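Local coordinates for protein cytosolic IMP-GMP specific 5'-nucleotidase (PDB 4OHF) that probably hydrolyses the 5'-phosphate of purine nucleoside monophosphates such as IMP and GMP as a magnesium-dependent cytosolic nucleotidase of the HAD superfamily, at residues Y373-E376 / I377-Q381. Sequence-based numbering, arbitrary orientation.
Sequences YDQE and IHDLQ
Gln-375 and Asp-379, one helical turn apart, meet through their polar ends on the outer side of the helix. The amide atom NE2 of Gln-375 donates to OD2 of Asp-379 over 3.3 Å, a long but fairly straight bond at 166° about the hydrogen. NE2 approaches OD2 from the syn side, yet 34° out of the carboxylate plane, while OD2 itself lies almost within the amide plane of the glutamine. Gln-375 gets there by setting CG anti to its backbone N and then bending at chi2 (44°), which turns the amide toward Asp-379 on the exposed side of the helix. Glutamine suits this site because it has the length to span a turn and an N-H to offer a carboxylate.

Backbone bonds run alongside. Ile-377 N binds Tyr-373 O at 2.9 Å, nearly straight, whereas the bond from Asp-379 N to Gln-375 O is longer and weak.

These residues lie in the early part of helix 374-399, which pairs with helix 338-367 as a long helical hairpin reaching far from the magnesium and GMP sites; the contact lies at its tip, about 49 Å between its centre and that of the chain.

Apolar contacts accompany these bonds. Beta-branched Ile-377 offers its CG2 methyl to CB of Tyr-373 at 4.2 Å. The side chain of Glu-376 touches Leu-361 of helix 338-367, a place where glutamate can lend its aliphatic stem to packing although the residue is exposed. Leu-380, buried against Tyr-358 of helix 338-367, suits the inner face of the hairpin. Tyrosine fits position 373 by combining an apolar side chain that rests on Leu-361 with a hydroxyl that hydrogen-bonds Glu-368.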
ATOM      1  N   TYR B 373     -32.219 -49.424  17.298  1.00 56.82           N
ATOM      2  CA  TYR B 373     -31.911 -48.209  18.041  1.00 58.17           C
ATOM      3  C   TYR B 373     -32.928 -47.120  17.725  1.00 59.74           C
ATOM      4  O   TYR B 373     -32.965 -46.073  18.379  1.00 58.24           O
ATOM      5  CB  TYR B 373     -30.526 -47.703  17.661  1.00 56.61           C
ATOM      6  CG  TYR B 373     -29.485 -48.779  17.589  1.00 56.67           C
ATOM      7  CD1 TYR B 373     -29.008 -49.397  18.739  1.00 55.93           C
ATOM      8  CD2 TYR B 373     -28.979 -49.194  16.358  1.00 56.84           C
ATOM      9  CE1 TYR B 373     -28.050 -50.403  18.662  1.00 57.76           C
ATOM     10  CE2 TYR B 373     -28.025 -50.199  16.272  1.00 56.66           C
ATOM     11  CZ  TYR B 373     -27.565 -50.798  17.421  1.00 57.00           C
ATOM     12  OH  TYR B 373     -26.621 -51.792  17.319  1.00 59.80           O
ATOM     13  N   ASP B 374     -33.743 -47.370  16.706  1.00 61.71           N
ATOM     14  CA  ASP B 374     -34.740 -46.403  16.278  1.00 62.58           C
ATOM     15  C   ASP B 374     -35.585 -45.837  17.417  1.00 62.54           C
ATOM     16  O   ASP B 374     -35.966 -44.668  17.385  1.00 62.35           O
ATOM     17  CB  ASP B 374     -35.627 -47.010  15.180  1.00 62.87           C
ATOM     18  CG  ASP B 374     -34.966 -46.970  13.798  1.00 64.40           C
ATOM     19  OD1 ASP B 374     -35.624 -47.369  12.811  1.00 66.67           O
ATOM     20  OD2 ASP B 374     -33.794 -46.538  13.685  1.00 62.52           O
ATOM     21  N   GLN B 375     -35.870 -46.640  18.435  1.00 63.41           N
ATOM     22  CA  GLN B 375     -36.667 -46.126  19.539  1.00 62.84           C
ATOM     23  C   GLN B 375     -35.872 -45.101  20.341  1.00 62.33           C
ATOM     24  O   GLN B 375     -36.302 -43.956  20.513  1.00 62.67           O
ATOM     25  CB  GLN B 375     -37.121 -47.256  20.460  1.00 64.06           C
ATOM     26  CG  GLN B 375     -38.068 -46.777  21.544  1.00 67.06           C
ATOM     27  CD  GLN B 375     -39.130 -45.827  20.995  1.00 68.97           C
ATOM     28  OE1 GLN B 375     -39.894 -46.180  20.096  1.00 69.50           O
ATOM     29  NE2 GLN B 375     -39.173 -44.613  21.533  1.00 70.27           N
ATOM     30  N   GLU B 376     -34.707 -45.513  20.830  1.00 60.93           N
ATOM     31  CA  GLU B 376     -33.856 -44.625  21.612  1.00 60.34           C
ATOM     32  C   GLU B 376     -33.537 -43.326  20.843  1.00 60.36           C
ATOM     33  O   GLU B 376     -33.689 -42.228  21.379  1.00 59.01           O
ATOM     34  CB  GLU B 376     -32.561 -45.354  21.993  1.00 59.73           C
ATOM     35  CG  GLU B 376     -31.981 -44.918  23.322  1.00 60.81           C
ATOM     36  CD  GLU B 376     -30.662 -45.590  23.646  1.00 60.44           C
ATOM     37  OE1 GLU B 376     -30.553 -46.819  23.449  1.00 60.63           O
ATOM     38  OE2 GLU B 376     -29.736 -44.888  24.115  1.00 60.76           O
ATOM     39  N   ILE B 377     -33.113 -43.448  19.586  1.00 60.08           N
ATOM     40  CA  ILE B 377     -32.782 -42.266  18.795  1.00 61.69           C
ATOM     41  C   ILE B 377     -33.897 -41.215  18.793  1.00 62.28           C
ATOM     42  O   ILE B 377     -33.624 -40.018  18.899  1.00 62.26           O
ATOM     43  CB  ILE B 377     -32.414 -42.643  17.330  1.00 62.55           C
ATOM     44  CG1 ILE B 377     -33.614 -43.271  16.615  1.00 65.60           C
ATOM     45  CG2 ILE B 377     -31.243 -43.618  17.321  1.00 60.26           C
ATOM     46  CD1 ILE B 377     -34.550 -42.268  15.904  1.00 68.34           C
ATOM     47  N   HIS B 378     -35.151 -41.657  18.680  1.00 62.99           N
ATOM     48  CA  HIS B 378     -36.285 -40.732  18.675  1.00 62.88           C
ATOM     49  C   HIS B 378     -36.418 -39.993  20.017  1.00 62.92           C
ATOM     50  O   HIS B 378     -36.786 -38.816  20.048  1.00 62.47           O
ATOM     51  CB  HIS B 378     -37.592 -41.478  18.362  1.00 63.11           C
ATOM     52  CG  HIS B 378     -38.815 -40.615  18.444  1.00 65.28           C
ATOM     53  ND1 HIS B 378     -39.655 -40.611  19.538  1.00 66.80           N
ATOM     54  CD2 HIS B 378     -39.320 -39.700  17.580  1.00 66.41           C
ATOM     55  CE1 HIS B 378     -40.626 -39.733  19.344  1.00 66.69           C
ATOM     56  NE2 HIS B 378     -40.445 -39.167  18.164  1.00 66.44           N
ATOM     57  N   ASP B 379     -36.125 -40.686  21.120  1.00 61.78           N
ATOM     58  CA  ASP B 379     -36.207 -40.075  22.440  1.00 60.63           C
ATOM     59  C   ASP B 379     -35.081 -39.073  22.610  1.00 60.32           C
ATOM     60  O   ASP B 379     -35.314 -37.946  23.052  1.00 60.38           O
ATOM     61  CB  ASP B 379     -36.154 -41.139  23.534  1.00 61.59           C
ATOM     62  CG  ASP B 379     -37.304 -42.124  23.432  1.00 62.86           C
ATOM     63  OD1 ASP B 379     -38.441 -41.689  23.125  1.00 61.19           O
ATOM     64  OD2 ASP B 379     -37.072 -43.333  23.659  1.00 63.15           O
ATOM     65  N   LEU B 380     -33.861 -39.472  22.256  1.00 59.10           N
ATOM     66  CA  LEU B 380     -32.736 -38.558  22.343  1.00 58.56           C
ATOM     67  C   LEU B 380     -33.111 -37.267  21.607  1.00 59.17           C
ATOM     68  O   LEU B 380     -32.801 -36.171  22.068  1.00 60.06           O
ATOM     69  CB  LEU B 380     -31.480 -39.157  21.698  1.00 57.23           C
ATOM     70  CG  LEU B 380     -30.593 -40.153  22.444  1.00 55.32           C
ATOM     71  CD1 LEU B 380     -30.198 -39.566  23.793  1.00 52.21           C
ATOM     72  CD2 LEU B 380     -31.322 -41.474  22.621  1.00 56.77           C
ATOM     73  N   GLN B 381     -33.791 -37.400  20.470  1.00 60.12           N
ATOM     74  CA  GLN B 381     -34.194 -36.235  19.682  1.00 61.87           C
ATOM     75  C   GLN B 381     -35.048 -35.263  20.500  1.00 62.06           C
ATOM     76  O   GLN B 381     -34.747 -34.071  20.562  1.00 61.34           O
ATOM     77  CB  GLN B 381     -34.955 -36.678  18.424  1.00 63.80           C
ATOM     78  CG  GLN B 381     -35.414 -35.529  17.510  1.00 68.82           C
ATOM     79  CD  GLN B 381     -36.933 -35.541  17.227  1.00 72.14           C
ATOM     80  OE1 GLN B 381     -37.454 -36.436  16.541  1.00 73.02           O
ATOM     81  NE2 GLN B 381     -37.643 -34.543  17.766  1.00 70.40           N
TER